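Local coordinates for beta-lactamase-like protein (Koribacter versatilis, PDB 6B9V) that probably hydrolyses the diphosphate bond of reactive FAD photoproducts, as a PhnP-family diphosphatase of the metallo-beta-lactamase fold with a manganese pair, at residues T227-I232 / R243-G248. Sequence-based numbering, arbitrary orientation.
Sequences TYFTHI and RQLPAG. With MN (manganese (II) ion), chain C.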
loop_
_atom_site.group_PDB
_atom_site.type_symbol
_atom_site.label_atom_id
_atom_site.label_comp_id
_atom_site.label_asym_id
_atom_site.label_seq_id
_atom_site.Cartn_x
_atom_site.Cartn_y
_atom_site.Cartn_z
ATOM N N THR A 227 15.931 -24.288 -2.576
ATOM C CA THR A 227 15.642 -23.173 -3.464
ATOM C C THR A 227 14.151 -22.824 -3.331
ATOM O O THR A 227 13.296 -23.710 -3.323
ATOM C CB THR A 227 15.982 -23.508 -4.944
ATOM O OG1 THR A 227 17.365 -23.885 -5.065
ATOM C CG2 THR A 227 15.709 -22.307 -5.842
ATOM N N TYR A 228 13.857 -21.536 -3.216
ATOM C CA TYR A 228 12.485 -21.059 -3.114
ATOM C C TYR A 228 12.189 -20.099 -4.247
ATOM O O TYR A 228 13.022 -19.258 -4.583
ATOM C CB TYR A 228 12.256 -20.353 -1.769
ATOM C CG TYR A 228 12.423 -21.294 -0.617
ATOM C CD1 TYR A 228 13.660 -21.471 -0.017
ATOM C CD2 TYR A 228 11.358 -22.048 -0.167
ATOM C CE1 TYR A 228 13.820 -22.354 1.020
ATOM C CE2 TYR A 228 11.511 -22.938 0.881
ATOM C CZ TYR A 228 12.744 -23.075 1.470
ATOM O OH TYR A 228 12.915 -23.959 2.502
ATOM N N PHE A 229 10.998 -20.200 -4.823
ATOM C CA PHE A 229 10.612 -19.272 -5.874
ATOM C C PHE A 229 9.723 -18.165 -5.313
ATOM O O PHE A 229 8.912 -18.393 -4.401
ATOM C CB PHE A 229 9.881 -19.984 -7.010
ATOM C CG PHE A 229 10.737 -20.968 -7.784
ATOM C CD1 PHE A 229 12.121 -20.854 -7.809
ATOM C CD2 PHE A 229 10.143 -22.002 -8.486
ATOM C CE1 PHE A 229 12.905 -21.766 -8.541
ATOM C CE2 PHE A 229 10.916 -22.919 -9.218
ATOM C CZ PHE A 229 12.292 -22.796 -9.244
ATOM N N THR A 230 9.845 -16.977 -5.885
ATOM C CA THR A 230 9.038 -15.845 -5.399
ATOM C C THR A 230 8.599 -14.994 -6.594
ATOM O O THR A 230 8.880 -15.353 -7.745
ATOM C CB THR A 230 9.833 -15.018 -4.361
ATOM O OG1 THR A 230 8.988 -14.027 -3.754
ATOM C CG2 THR A 230 11.048 -14.338 -5.018
ATOM N N HIS A 231 7.903 -13.888 -6.325
ATOM C CA HIS A 231 7.306 -13.016 -7.355
ATOM C C HIS A 231 6.239 -13.779 -8.159
ATOM O O HIS A 231 6.043 -13.553 -9.346
ATOM C CB HIS A 231 8.372 -12.438 -8.290
ATOM C CG HIS A 231 8.038 -11.068 -8.799
ATOM N ND1 HIS A 231 7.016 -10.838 -9.691
ATOM C CD2 HIS A 231 8.581 -9.859 -8.525
ATOM C CE1 HIS A 231 6.947 -9.542 -9.956
ATOM N NE2 HIS A 231 7.872 -8.925 -9.245
ATOM N N ILE A 232 5.507 -14.629 -7.452
ATOM C CA ILE A 232 4.600 -15.602 -8.052
ATOM C C ILE A 232 3.243 -14.992 -8.422
ATOM O O ILE A 232 2.660 -14.269 -7.616
ATOM C CB ILE A 232 4.367 -16.770 -7.083
ATOM C CG1 ILE A 232 5.691 -17.508 -6.810
ATOM C CG2 ILE A 232 3.289 -17.724 -7.619
ATOM C CD1 ILE A 232 5.683 -18.267 -5.503
ATOM N N ARG A 243 3.719 -29.853 -5.181
ATOM C CA ARG A 243 3.652 -31.311 -5.231
ATOM C C ARG A 243 4.438 -31.853 -6.427
ATOM O O ARG A 243 4.918 -32.990 -6.405
ATOM C CB ARG A 243 2.186 -31.771 -5.283
ATOM C CG ARG A 243 1.946 -33.224 -4.884
ATOM C CD ARG A 243 0.527 -33.426 -4.337
ATOM N NE ARG A 243 -0.507 -33.010 -5.283
ATOM C CZ ARG A 243 -1.354 -32.006 -5.077
ATOM N NH1 ARG A 243 -1.303 -31.311 -3.946
ATOM N NH2 ARG A 243 -2.260 -31.698 -6.000
ATOM N N GLN A 244 4.586 -31.032 -7.463
ATOM C CA GLN A 244 5.188 -31.486 -8.713
ATOM C C GLN A 244 6.677 -31.117 -8.890
ATOM O O GLN A 244 7.332 -31.661 -9.774
ATOM C CB GLN A 244 4.397 -30.940 -9.915
ATOM C CG GLN A 244 3.113 -31.715 -10.265
ATOM C CD GLN A 244 1.882 -30.817 -10.401
ATOM O OE1 GLN A 244 1.930 -29.751 -11.027
ATOM N NE2 GLN A 244 0.779 -31.238 -9.794
ATOM N N LEU A 245 7.207 -30.213 -8.064
ATOM C CA LEU A 245 8.592 -29.740 -8.214
ATOM C C LEU A 245 9.623 -30.743 -7.688
ATOM O O LEU A 245 9.300 -31.589 -6.860
ATOM C CB LEU A 245 8.769 -28.392 -7.486
ATOM C CG LEU A 245 8.085 -27.188 -8.122
ATOM C CD1 LEU A 245 8.171 -26.000 -7.150
ATOM C CD2 LEU A 245 8.716 -26.817 -9.463
ATOM N N PRO A 246 10.873 -30.650 -8.172
ATOM C CA PRO A 246 11.929 -31.540 -7.678
ATOM C C PRO A 246 12.226 -31.326 -6.202
ATOM O O PRO A 246 12.018 -30.220 -5.701
ATOM C CB PRO A 246 13.143 -31.149 -8.525
ATOM C CG PRO A 246 12.581 -30.584 -9.755
ATOM C CD PRO A 246 11.317 -29.876 -9.347
ATOM N N ALA A 247 12.722 -32.364 -5.526
ATOM C CA ALA A 247 13.171 -32.220 -4.145
ATOM C C ALA A 247 14.128 -31.041 -4.025
ATOM O O ALA A 247 14.970 -30.824 -4.890
ATOM C CB ALA A 247 13.842 -33.505 -3.654
ATOM N N GLY A 248 13.969 -30.262 -2.967
ATOM C CA GLY A 248 14.850 -29.131 -2.739
ATOM C C GLY A 248 14.435 -27.840 -3.424
ATOM O O GLY A 248 15.130 -26.828 -3.303
HETATM MN MN MN C . 8.565 -6.866 -9.213
HETATM O O HOH W 1 17.813 -26.583 -4.493
#
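In the beta-alpha-beta unit made by strand 226-230, helix 238-244 and strand 249-251, at the edge of one of the two sheets of the metallo-beta-lactamase fold, T227 meets G248 where the connection comes back to the sheet. The amide N of T227 gives a nearly straight hydrogen bond to G248 O, 2.8 Å long. It comes at the start of the parallel pairing, which continues as T227 and F229 bond to Q250 and F229 also to A252. G248 turns here with phi 87°, a backbone shape that suits a residue without a side chain. The same carbonyl has a second partner: a water donates to G248 O and accepts from T227 OG1, closing a small ring of bonds. A chi1 of -57° sets OG1 beside the backbone N of T227, on the side where the carbonyl and the water lie.

Just past the end of the helix, L245 CD2 approaches the F229 ring obliquely, 4.5 Å from F229 CE2, a loose apolar touch. That ring is buried under helix 212-222, against L212, S215 and V216, with I249 and L251 of strand 249-251 beside it. Past F229, the strand leads to the dinuclear centre, where H231, with D82, H83 and the shared D178, binds one manganese ion; H231 NE2 lies 2.2 Å from the metal.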